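Local coordinates for UPF0141 protein yjdB (Campylobacter jejuni subsp. jejuni HB93-13, PDB 4TN0) that transfers phosphoethanolamine through a zinc-binding, alkaline phosphatase-like periplasmic domain and is required for polymyxin resistance and motility, at residues A[130-135]-A[151-156]; A[206-211]-A[219-224]; A[284-287]-A[292-295]. All coordinates share one frame; numbering follows the deposited sequence.

Interaction 1 of 3, residues A[130-135]-A[151-156]; sequences ENLLIP and LHLQGS
Leu132 lays its CD1 methyl over the end of strand 146-152, where it meets two groups at once. Its CD1 is 3.7 Å from Leu153 CD2 and also 3.7 Å from the carbonyl oxygen His152 O, while Leu151 CB lies farther off, 4.4 Å from Leu132 CD1. The reach comes from an extended end: with chi2 at 168°, CD1 of Leu132 stands anti to CA, so this branch rather than CD2 does the touching. The Leu132 and Leu153 side chains cross at a slant. In the alkaline phosphatase-like fold this is the junction where a strand of the central sheet runs out into a loop on the zinc side; the 3-10 segment that includes 130-132, leading into helix 133-139, packs over the end of that strand. Phe104 of the adjacent strand 100-105 touches both Leu132 and Leu151, which continues the apolar layer across the sheet. The CB of His152 points away from 130-135; its ring bonds through ND1 to Asp105 OD2, and the side chain lies about 7 Å from the zinc ion. A polar link backs the packing: Asp129, the residue preceding Glu130, receives the backbone N-H groups of Gln154 and Gly155 on its two carboxylate oxygens.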
ATOM      1  N   GLU A 130       8.980  -7.911   9.042  1.00 41.51           N
ATOM      2  CA  GLU A 130       9.733  -7.055   9.954  1.00 44.75           C
ATOM      3  C   GLU A 130      11.157  -6.788   9.449  1.00 40.23           C
ATOM      4  O   GLU A 130      11.747  -5.762   9.775  1.00 43.40           O
ATOM      5  CB  GLU A 130       9.743  -7.644  11.374  1.00 42.07           C
ATOM      6  CG  GLU A 130      10.376  -9.010  11.508  1.00 42.26           C
ATOM      7  CD  GLU A 130      10.070  -9.667  12.855  1.00 51.71           C
ATOM      8  OE1 GLU A 130       8.957  -9.463  13.406  1.00 51.17           O
ATOM      9  OE2 GLU A 130      10.941 -10.414  13.352  1.00 56.98           O
ATOM     10  N   ASN A 131      11.682  -7.669   8.606  1.00 40.14           N
ATOM     11  CA  ASN A 131      13.024  -7.481   8.061  1.00 45.00           C
ATOM     12  C   ASN A 131      13.159  -6.196   7.248  1.00 51.54           C
ATOM     13  O   ASN A 131      14.270  -5.753   6.966  1.00 51.22           O
ATOM     14  CB  ASN A 131      13.448  -8.682   7.210  1.00 40.78           C
ATOM     15  CG  ASN A 131      13.535  -9.955   8.021  1.00 48.74           C
ATOM     16  OD1 ASN A 131      13.625  -9.904   9.245  1.00 49.30           O
ATOM     17  ND2 ASN A 131      13.494 -11.106   7.352  1.00 49.83           N
ATOM     18  N   LEU A 132      12.030  -5.635   6.832  1.00 49.88           N
ATOM     19  CA  LEU A 132      12.040  -4.380   6.102  1.00 47.51           C
ATOM     20  C   LEU A 132      12.404  -3.216   7.032  1.00 54.68           C
ATOM     21  O   LEU A 132      12.891  -2.174   6.578  1.00 48.80           O
ATOM     22  CB  LEU A 132      10.688  -4.141   5.426  1.00 43.32           C
ATOM     23  CG  LEU A 132      10.424  -5.042   4.215  1.00 43.30           C
ATOM     24  CD1 LEU A 132       8.968  -4.954   3.800  1.00 45.38           C
ATOM     25  CD2 LEU A 132      11.347  -4.705   3.038  1.00 42.58           C
ATOM     26  N   LEU A 133      12.200  -3.391   8.336  1.00 51.61           N
ATOM     27  CA  LEU A 133      12.499  -2.306   9.262  1.00 51.76           C
ATOM     28  C   LEU A 133      14.018  -2.054   9.328  1.00 58.36           C
ATOM     29  O   LEU A 133      14.461  -0.954   9.671  1.00 57.11           O
ATOM     30  CB  LEU A 133      11.913  -2.610  10.640  1.00 45.88           C
ATOM     31  CG  LEU A 133      10.382  -2.541  10.599  1.00 49.92           C
ATOM     32  CD1 LEU A 133       9.726  -2.843  11.935  1.00 49.68           C
ATOM     33  CD2 LEU A 133       9.958  -1.185  10.125  1.00 45.09           C
ATOM     34  N   ILE A 134      14.803  -3.066   8.963  1.00 53.88           N
ATOM     35  CA  ILE A 134      16.258  -2.955   8.977  1.00 55.37           C
ATOM     36  C   ILE A 134      16.814  -1.988   7.919  1.00 61.51           C
ATOM     37  O   ILE A 134      17.509  -1.035   8.282  1.00 65.43           O
ATOM     38  CB  ILE A 134      16.932  -4.343   8.828  1.00 58.23           C
ATOM     39  CG1 ILE A 134      16.782  -5.139  10.124  1.00 56.18           C
ATOM     40  CG2 ILE A 134      18.402  -4.196   8.524  1.00 62.27           C
ATOM     41  CD1 ILE A 134      17.281  -6.554  10.013  1.00 54.64           C
ATOM     42  N   PRO A 135      16.532  -2.213   6.615  1.00 63.12           N
ATOM     43  CA  PRO A 135      17.103  -1.226   5.689  1.00 57.24           C
ATOM     44  C   PRO A 135      16.384   0.114   5.755  1.00 55.88           C
ATOM     45  O   PRO A 135      16.949   1.125   5.331  1.00 58.39           O
ATOM     46  CB  PRO A 135      16.910  -1.880   4.323  1.00 55.78           C
ATOM     47  CG  PRO A 135      15.665  -2.689   4.496  1.00 56.35           C
ATOM     48  CD  PRO A 135      15.701  -3.206   5.904  1.00 55.27           C
ATOM     49  N   LEU A 151       8.085   0.583   0.917  1.00 45.22           N
ATOM     50  CA  LEU A 151       8.199  -0.737   1.498  1.00 45.17           C
ATOM     51  C   LEU A 151       7.119  -1.626   0.870  1.00 44.90           C
ATOM     52  O   LEU A 151       5.918  -1.348   1.013  1.00 37.23           O
ATOM     53  CB  LEU A 151       8.053  -0.683   3.018  1.00 46.50           C
ATOM     54  CG  LEU A 151       8.988   0.306   3.729  1.00 51.70           C
ATOM     55  CD1 LEU A 151       8.726   0.332   5.237  1.00 44.13           C
ATOM     56  CD2 LEU A 151      10.446   0.030   3.414  1.00 48.95           C
ATOM     57  N   HIS A 152       7.559  -2.686   0.185  1.00 42.59           N
ATOM     58  CA  HIS A 152       6.668  -3.640  -0.484  1.00 36.89           C
ATOM     59  C   HIS A 152       6.575  -4.915   0.368  1.00 39.48           C
ATOM     60  O   HIS A 152       7.544  -5.679   0.478  1.00 38.39           O
ATOM     61  CB  HIS A 152       7.181  -3.968  -1.896  1.00 37.49           C
ATOM     62  CG  HIS A 152       6.228  -4.778  -2.733  1.00 40.63           C
ATOM     63  ND1 HIS A 152       6.621  -5.438  -3.880  1.00 37.52           N
ATOM     64  CD2 HIS A 152       4.902  -5.025  -2.600  1.00 35.75           C
ATOM     65  CE1 HIS A 152       5.591  -6.074  -4.400  1.00 31.31           C
ATOM     66  NE2 HIS A 152       4.534  -5.836  -3.648  1.00 38.63           N
ATOM     67  N   LEU A 153       5.405  -5.120   0.970  1.00 35.00           N
ATOM     68  CA  LEU A 153       5.160  -6.231   1.882  1.00 36.75           C
ATOM     69  C   LEU A 153       4.869  -7.569   1.206  1.00 38.61           C
ATOM     70  O   LEU A 153       4.350  -7.623   0.093  1.00 39.95           O
ATOM     71  CB  LEU A 153       3.980  -5.898   2.790  1.00 38.83           C
ATOM     72  CG  LEU A 153       4.025  -4.570   3.539  1.00 38.63           C
ATOM     73  CD1 LEU A 153       2.797  -4.460   4.443  1.00 38.48           C
ATOM     74  CD2 LEU A 153       5.318  -4.449   4.331  1.00 36.97           C
ATOM     75  N   GLN A 154       5.208  -8.651   1.896  1.00 37.31           N
ATOM     76  CA  GLN A 154       4.653  -9.963   1.596  1.00 34.86           C
ATOM     77  C   GLN A 154       3.224  -9.998   2.175  1.00 37.51           C
ATOM     78  O   GLN A 154       2.329 -10.684   1.645  1.00 34.40           O
ATOM     79  CB  GLN A 154       5.532 -11.074   2.188  1.00 35.72           C
ATOM     80  CG  GLN A 154       5.174 -12.513   1.796  1.00 41.06           C
ATOM     81  CD  GLN A 154       5.513 -12.896   0.348  1.00 42.17           C
ATOM     82  OE1 GLN A 154       5.576 -12.061  -0.552  1.00 39.18           O
ATOM     83  NE2 GLN A 154       5.711 -14.188   0.129  1.00 49.00           N
ATOM     84  N   GLY A 155       3.019  -9.245   3.261  1.00 33.10           N
ATOM     85  CA  GLY A 155       1.694  -8.998   3.799  1.00 30.26           C
ATOM     86  C   GLY A 155       0.915 -10.270   4.113  1.00 36.65           C
ATOM     87  O   GLY A 155       1.276 -11.026   5.007  1.00 37.17           O
ATOM     88  N   SER A 156      -0.184 -10.472   3.397  1.00 33.73           N
ATOM     89  CA  SER A 156      -1.064 -11.608   3.594  1.00 30.50           C
ATOM     90  C   SER A 156      -0.978 -12.660   2.479  1.00 30.71           C
ATOM     91  O   SER A 156      -1.935 -13.384   2.270  1.00 31.87           O
ATOM     92  CB  SER A 156      -2.512 -11.134   3.682  1.00 34.24           C
ATOM     93  OG  SER A 156      -2.749 -10.284   4.783  1.00 38.95           O
TER

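Interaction 2 of 3, residues A[206-211]-A[219-224]; sequences EIIKLL and SSLFYL
Helix 206-211 runs nearly antiparallel to strand 219-224, at 170° with the short axes 9.2 Å apart, and its CA atoms come closest at Leu211 and Ser219 (6.4 Å) and at Ile208 and Leu221 (7.1 Å). This direction reversal is the returning half of a beta-alpha-beta crossover: strand 146-152 leads, through an intervening loop, to helix 186-211, which packs on the sheet before the chain re-enters it as strand 218-224, parallel to 146-152 with 18-24 between them. Such units build the alpha/beta core of alkaline phosphatase-like domains. Leu221 is the strand residue that carries most of the contact. Its CG lies anti to the backbone N (chi1 166°), which lifts the two methyls off the strand toward the helix: CD1 is 4.1 Å from Ile207 CG2, while CD2 is 3.8 Å from Ile208 CG1 and also borders Ile207 CG2. Both isoleucines cross the leucine side chain at about a right angle. Leu211, one turn beyond Ile207, packs nearer the start of the strand, where its CD1 approaches Leu221 CB at 4.2 Å. No hydrogen bond joins the two segments; the fit is mainly van der Waals packing of aliphatic groups, with backbone and serine atoms at one end. Ser220 turns to the opposite face of the sheet, where its OG is hydrogen-bonded to Tyr288 OH and Ser259 OG. On the helix side, Val23 of strand 18-24 touches Ile207 and Leu221, and Trp258 of strand 252-259 touches Ile208 and Leu211, so the helix covers three adjacent strands. At the start of the strand both methyls of Leu211, CD1 and CD2, lie 4.1 Å from Ser219 CB, and CD1 also reaches the carbonyl oxygen of Ser220.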
ATOM      1  N   GLU A 206       4.783   0.596  13.995  1.00 57.40           N
ATOM      2  CA  GLU A 206       6.234   0.662  14.198  1.00 53.67           C
ATOM      3  C   GLU A 206       6.880   1.644  13.231  1.00 57.00           C
ATOM      4  O   GLU A 206       7.878   2.288  13.558  1.00 60.16           O
ATOM      5  CB  GLU A 206       6.874  -0.713  14.046  1.00 50.44           C
ATOM      6  CG  GLU A 206       6.642  -1.629  15.244  1.00 59.04           C
ATOM      7  CD  GLU A 206       7.307  -1.144  16.532  1.00 55.42           C
ATOM      8  OE1 GLU A 206       8.555  -1.138  16.578  1.00 55.35           O
ATOM      9  OE2 GLU A 206       6.582  -0.799  17.497  1.00 52.14           O
ATOM     10  N   ILE A 207       6.324   1.736  12.029  1.00 58.70           N
ATOM     11  CA  ILE A 207       6.801   2.700  11.045  1.00 60.35           C
ATOM     12  C   ILE A 207       6.474   4.114  11.518  1.00 61.59           C
ATOM     13  O   ILE A 207       7.334   4.985  11.516  1.00 59.76           O
ATOM     14  CB  ILE A 207       6.184   2.433   9.656  1.00 58.43           C
ATOM     15  CG1 ILE A 207       6.935   1.285   8.981  1.00 53.96           C
ATOM     16  CG2 ILE A 207       6.242   3.688   8.756  1.00 56.65           C
ATOM     17  CD1 ILE A 207       6.234   0.755   7.757  1.00 52.68           C
ATOM     18  N   ILE A 208       5.236   4.315  11.958  1.00 59.07           N
ATOM     19  CA  ILE A 208       4.809   5.576  12.544  1.00 57.85           C
ATOM     20  C   ILE A 208       5.701   5.932  13.735  1.00 66.07           C
ATOM     21  O   ILE A 208       6.108   7.084  13.908  1.00 68.24           O
ATOM     22  CB  ILE A 208       3.330   5.498  13.010  1.00 56.80           C
ATOM     23  CG1 ILE A 208       2.386   5.378  11.816  1.00 56.45           C
ATOM     24  CG2 ILE A 208       2.933   6.708  13.826  1.00 61.36           C
ATOM     25  CD1 ILE A 208       0.934   5.360  12.206  1.00 54.83           C
ATOM     26  N   LYS A 209       6.024   4.913  14.529  1.00 68.75           N
ATOM     27  CA  LYS A 209       6.819   5.044  15.752  1.00 68.15           C
ATOM     28  C   LYS A 209       8.230   5.529  15.448  1.00 68.29           C
ATOM     29  O   LYS A 209       8.822   6.267  16.222  1.00 74.76           O
ATOM     30  CB  LYS A 209       6.835   3.681  16.472  1.00 65.70           C
ATOM     31  CG  LYS A 209       7.703   3.498  17.728  1.00 65.92           C
ATOM     32  CD  LYS A 209       7.032   2.393  18.597  1.00 72.01           C
ATOM     33  CE  LYS A 209       7.989   1.611  19.503  1.00 70.26           C
ATOM     34  NZ  LYS A 209       9.403   1.650  19.047  1.00 78.52           N
ATOM     35  N   LEU A 210       8.752   5.126  14.299  1.00 65.47           N
ATOM     36  CA  LEU A 210      10.062   5.574  13.866  1.00 66.71           C
ATOM     37  C   LEU A 210       9.939   6.959  13.232  1.00 71.40           C
ATOM     38  O   LEU A 210      10.899   7.736  13.206  1.00 72.25           O
ATOM     39  CB  LEU A 210      10.681   4.572  12.885  1.00 63.09           C
ATOM     40  CG  LEU A 210      11.287   3.313  13.537  1.00 64.47           C
ATOM     41  CD1 LEU A 210      11.494   2.225  12.501  1.00 50.73           C
ATOM     42  CD2 LEU A 210      12.592   3.588  14.301  1.00 64.03           C
ATOM     43  N   LEU A 211       8.745   7.265  12.727  1.00 73.71           N
ATOM     44  CA  LEU A 211       8.494   8.551  12.082  1.00 73.82           C
ATOM     45  C   LEU A 211       8.395   9.691  13.083  1.00 78.98           C
ATOM     46  O   LEU A 211       8.715  10.844  12.761  1.00 81.52           O
ATOM     47  CB  LEU A 211       7.212   8.494  11.240  1.00 69.95           C
ATOM     48  CG  LEU A 211       7.320   7.764   9.899  1.00 68.08           C
ATOM     49  CD1 LEU A 211       6.087   8.034   9.053  1.00 59.83           C
ATOM     50  CD2 LEU A 211       8.610   8.148   9.154  1.00 62.83           C
ATOM     51  N   SER A 219       6.620  14.204   7.974  1.00 70.41           N
ATOM     52  CA  SER A 219       6.588  12.781   7.649  1.00 68.12           C
ATOM     53  C   SER A 219       5.172  12.288   7.410  1.00 67.13           C
ATOM     54  O   SER A 219       4.228  12.652   8.123  1.00 65.30           O
ATOM     55  CB  SER A 219       7.236  11.962   8.766  1.00 66.77           C
ATOM     56  OG  SER A 219       8.613  12.281   8.899  1.00 71.77           O
ATOM     57  N   SER A 220       5.032  11.450   6.392  1.00 65.90           N
ATOM     58  CA  SER A 220       3.759  10.805   6.125  1.00 64.57           C
ATOM     59  C   SER A 220       3.922   9.314   5.847  1.00 59.54           C
ATOM     60  O   SER A 220       4.929   8.878   5.264  1.00 53.84           O
ATOM     61  CB  SER A 220       3.063  11.483   4.954  1.00 60.96           C
ATOM     62  OG  SER A 220       2.828  12.846   5.248  1.00 67.88           O
ATOM     63  N   LEU A 221       2.936   8.539   6.296  1.00 57.56           N
ATOM     64  CA  LEU A 221       2.799   7.140   5.913  1.00 48.00           C
ATOM     65  C   LEU A 221       1.545   6.939   5.061  1.00 52.62           C
ATOM     66  O   LEU A 221       0.435   7.342   5.451  1.00 48.39           O
ATOM     67  CB  LEU A 221       2.750   6.239   7.145  1.00 52.85           C
ATOM     68  CG  LEU A 221       2.281   4.798   6.893  1.00 51.42           C
ATOM     69  CD1 LEU A 221       3.258   4.058   6.003  1.00 43.47           C
ATOM     70  CD2 LEU A 221       2.108   4.059   8.217  1.00 56.51           C
ATOM     71  N   PHE A 222       1.725   6.333   3.889  1.00 46.73           N
ATOM     72  CA  PHE A 222       0.583   5.896   3.101  1.00 44.96           C
ATOM     73  C   PHE A 222       0.710   4.411   2.811  1.00 46.80           C
ATOM     74  O   PHE A 222       1.733   3.954   2.267  1.00 41.80           O
ATOM     75  CB  PHE A 222       0.435   6.683   1.792  1.00 40.02           C
ATOM     76  CG  PHE A 222      -0.868   6.416   1.089  1.00 41.54           C
ATOM     77  CD1 PHE A 222      -2.068   6.611   1.747  1.00 40.24           C
ATOM     78  CD2 PHE A 222      -0.893   5.945  -0.209  1.00 38.65           C
ATOM     79  CE1 PHE A 222      -3.271   6.338   1.124  1.00 40.86           C
ATOM     80  CE2 PHE A 222      -2.074   5.688  -0.835  1.00 36.03           C
ATOM     81  CZ  PHE A 222      -3.276   5.885  -0.170  1.00 39.18           C
ATOM     82  N   TYR A 223      -0.317   3.666   3.233  1.00 45.72           N
ATOM     83  CA  TYR A 223      -0.388   2.215   3.053  1.00 44.33           C
ATOM     84  C   TYR A 223      -1.617   1.813   2.243  1.00 43.63           C
ATOM     85  O   TYR A 223      -2.735   2.242   2.552  1.00 43.19           O
ATOM     86  CB  TYR A 223      -0.413   1.502   4.412  1.00 46.57           C
ATOM     87  CG  TYR A 223      -0.987   0.086   4.388  1.00 45.16           C
ATOM     88  CD1 TYR A 223      -2.284  -0.162   4.824  1.00 43.03           C
ATOM     89  CD2 TYR A 223      -0.229  -1.001   3.945  1.00 43.07           C
ATOM     90  CE1 TYR A 223      -2.815  -1.435   4.816  1.00 43.63           C
ATOM     91  CE2 TYR A 223      -0.773  -2.298   3.924  1.00 40.26           C
ATOM     92  CZ  TYR A 223      -2.064  -2.499   4.369  1.00 39.68           C
ATOM     93  OH  TYR A 223      -2.633  -3.753   4.365  1.00 39.23           O
ATOM     94  N   LEU A 224      -1.413   0.984   1.223  1.00 40.37           N
ATOM     95  CA  LEU A 224      -2.544   0.367   0.515  1.00 42.25           C
ATOM     96  C   LEU A 224      -2.183  -1.032   0.025  1.00 38.38           C
ATOM     97  O   LEU A 224      -1.016  -1.349  -0.214  1.00 34.99           O
ATOM     98  CB  LEU A 224      -3.018   1.212  -0.678  1.00 35.84           C
ATOM     99  CG  LEU A 224      -2.143   1.375  -1.920  1.00 39.79           C
ATOM    100  CD1 LEU A 224      -2.942   2.107  -2.994  1.00 41.73           C
ATOM    101  CD2 LEU A 224      -0.831   2.104  -1.637  1.00 37.51           C
TER

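Interaction 3 of 3, residues A[284-287]-A[292-295]; sequences TLLG and KTSV
Thr293 OG1 has two hydrogen-bond partners: it is bonded to Asp8 OD1, and Val295 N donates a weak but nearly straight bond to it, 3.4 Å from Val295 N to Thr293 OG1 with an angle of 169° at the hydrogen. The link from residue to residue plus two is that of an ST turn, and the other carboxylate oxygen of Asp8, OD2, takes the N-H of Ser294 within the same turn. Because OG1 stands anti to the backbone N (chi1 174°), the methyl branch CG2 is left between the backbone N and the carbonyl carbon and faces the helix. There it meets Leu286, whose CD1 is 3.7 Å from Thr293 CG2; the two side chains cross at about a right angle. The same Leu286 CD1 also touches Val295 CG2, at 4.2 Å, so a single methyl spans the two ends of the turn. Val295 packs as well on the loop residues Ala6 and Ile75. No hydrogen bond crosses between 284-287 and 292-295. The loop folds back against helix 281-288 through Leu286, which also packs on Val93 of helix 90-96, while its neighbour Leu285 touches Leu20 and Leu22 of strand 18-24.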
ATOM      1  N   THR A 284      -1.369  11.614  -6.377  1.00 56.10           N
ATOM      2  CA  THR A 284      -1.089  11.777  -4.950  1.00 56.73           C
ATOM      3  C   THR A 284       0.410  11.785  -4.707  1.00 55.87           C
ATOM      4  O   THR A 284       0.906  12.535  -3.864  1.00 62.16           O
ATOM      5  CB  THR A 284      -1.739  10.666  -4.086  1.00 54.88           C
ATOM      6  OG1 THR A 284      -3.162  10.768  -4.168  1.00 50.79           O
ATOM      7  CG2 THR A 284      -1.339  10.820  -2.628  1.00 49.54           C
ATOM      8  N   LEU A 285       1.133  10.981  -5.480  1.00 55.33           N
ATOM      9  CA  LEU A 285       2.585  10.870  -5.333  1.00 54.77           C
ATOM     10  C   LEU A 285       3.327  12.061  -5.968  1.00 54.54           C
ATOM     11  O   LEU A 285       4.346  12.521  -5.453  1.00 54.67           O
ATOM     12  CB  LEU A 285       3.065   9.554  -5.941  1.00 51.86           C
ATOM     13  CG  LEU A 285       2.822   8.247  -5.175  1.00 48.05           C
ATOM     14  CD1 LEU A 285       3.431   7.130  -5.979  1.00 48.81           C
ATOM     15  CD2 LEU A 285       3.416   8.257  -3.769  1.00 47.42           C
ATOM     16  N   LEU A 286       2.827  12.551  -7.094  1.00 54.34           N
ATOM     17  CA  LEU A 286       3.413  13.739  -7.691  1.00 57.07           C
ATOM     18  C   LEU A 286       3.118  14.922  -6.775  1.00 58.95           C
ATOM     19  O   LEU A 286       4.027  15.636  -6.351  1.00 56.50           O
ATOM     20  CB  LEU A 286       2.861  13.985  -9.092  1.00 55.48           C
ATOM     21  CG  LEU A 286       3.209  12.974 -10.177  1.00 51.31           C
ATOM     22  CD1 LEU A 286       3.043  13.598 -11.549  1.00 52.21           C
ATOM     23  CD2 LEU A 286       4.618  12.485  -9.992  1.00 51.95           C
ATOM     24  N   GLY A 287       1.841  15.087  -6.434  1.00 58.79           N
ATOM     25  CA  GLY A 287       1.400  16.179  -5.586  1.00 61.52           C
ATOM     26  C   GLY A 287       2.135  16.302  -4.264  1.00 63.77           C
ATOM     27  O   GLY A 287       2.297  17.401  -3.727  1.00 70.25           O
ATOM     28  N   LYS A 292       5.610  19.864 -10.572  1.00 62.37           N
ATOM     29  CA  LYS A 292       4.832  20.689 -11.482  1.00 62.85           C
ATOM     30  C   LYS A 292       4.863  20.041 -12.861  1.00 55.88           C
ATOM     31  O   LYS A 292       5.929  19.826 -13.429  1.00 53.73           O
ATOM     32  CB  LYS A 292       5.373  22.130 -11.527  1.00 63.07           C
ATOM     33  CG  LYS A 292       5.243  22.902 -10.206  1.00 66.66           C
ATOM     34  CD  LYS A 292       3.771  23.094  -9.806  1.00 73.52           C
ATOM     35  CE  LYS A 292       3.585  23.806  -8.452  1.00 79.52           C
ATOM     36  NZ  LYS A 292       4.008  25.242  -8.424  1.00 90.28           N
ATOM     37  N   THR A 293       3.682  19.710 -13.373  1.00 53.28           N
ATOM     38  CA  THR A 293       3.552  19.030 -14.655  1.00 55.78           C
ATOM     39  C   THR A 293       2.088  19.000 -15.056  1.00 54.30           C
ATOM     40  O   THR A 293       1.204  19.080 -14.205  1.00 55.69           O
ATOM     41  CB  THR A 293       4.113  17.569 -14.621  1.00 61.04           C
ATOM     42  OG1 THR A 293       3.825  16.908 -15.862  1.00 56.69           O
ATOM     43  CG2 THR A 293       3.498  16.761 -13.469  1.00 57.41           C
ATOM     44  N   SER A 294       1.835  18.908 -16.356  1.00 59.77           N
ATOM     45  CA  SER A 294       0.468  18.909 -16.871  1.00 56.77           C
ATOM     46  C   SER A 294      -0.253  17.578 -16.636  1.00 58.71           C
ATOM     47  O   SER A 294      -1.489  17.524 -16.655  1.00 64.21           O
ATOM     48  CB  SER A 294       0.463  19.244 -18.358  1.00 52.97           C
ATOM     49  OG  SER A 294       1.193  18.279 -19.086  1.00 59.15           O
ATOM     50  N   VAL A 295       0.500  16.505 -16.407  1.00 58.52           N
ATOM     51  CA  VAL A 295      -0.138  15.205 -16.199  1.00 57.38           C
ATOM     52  C   VAL A 295      -0.635  15.076 -14.762  1.00 57.58           C
ATOM     53  O   VAL A 295      -1.381  14.140 -14.435  1.00 61.02           O
ATOM     54  CB  VAL A 295       0.795  14.038 -16.519  1.00 50.53           C
ATOM     55  CG1 VAL A 295       1.285  14.128 -17.951  1.00 47.10           C
ATOM     56  CG2 VAL A 295       1.945  13.988 -15.533  1.00 53.41           C
TER

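How the interactions relate
Interactions 1 and 2 are buried and continuous: their centres are about 13 Å apart, and Leu151 CD1 of the first touches Ile207 CD1 of the second at 3.6 Å, while Leu133 also packs on Ile207. Both work on the same sheet, covering strands 146-152 and 218-224, which lie on either side of 18-24. Interaction 3 stands apart, about 22 Å from interaction 2 and about 27 Å from interaction 1 between centres, and is only partly buried. All three lack hydrogen bonds between their segments. Leucine and isoleucine dominate the two core contacts, whereas at 292-295 a threonine and a valine each supply a methyl, and the threonine hydroxyl joins a polar turn held by an aspartate.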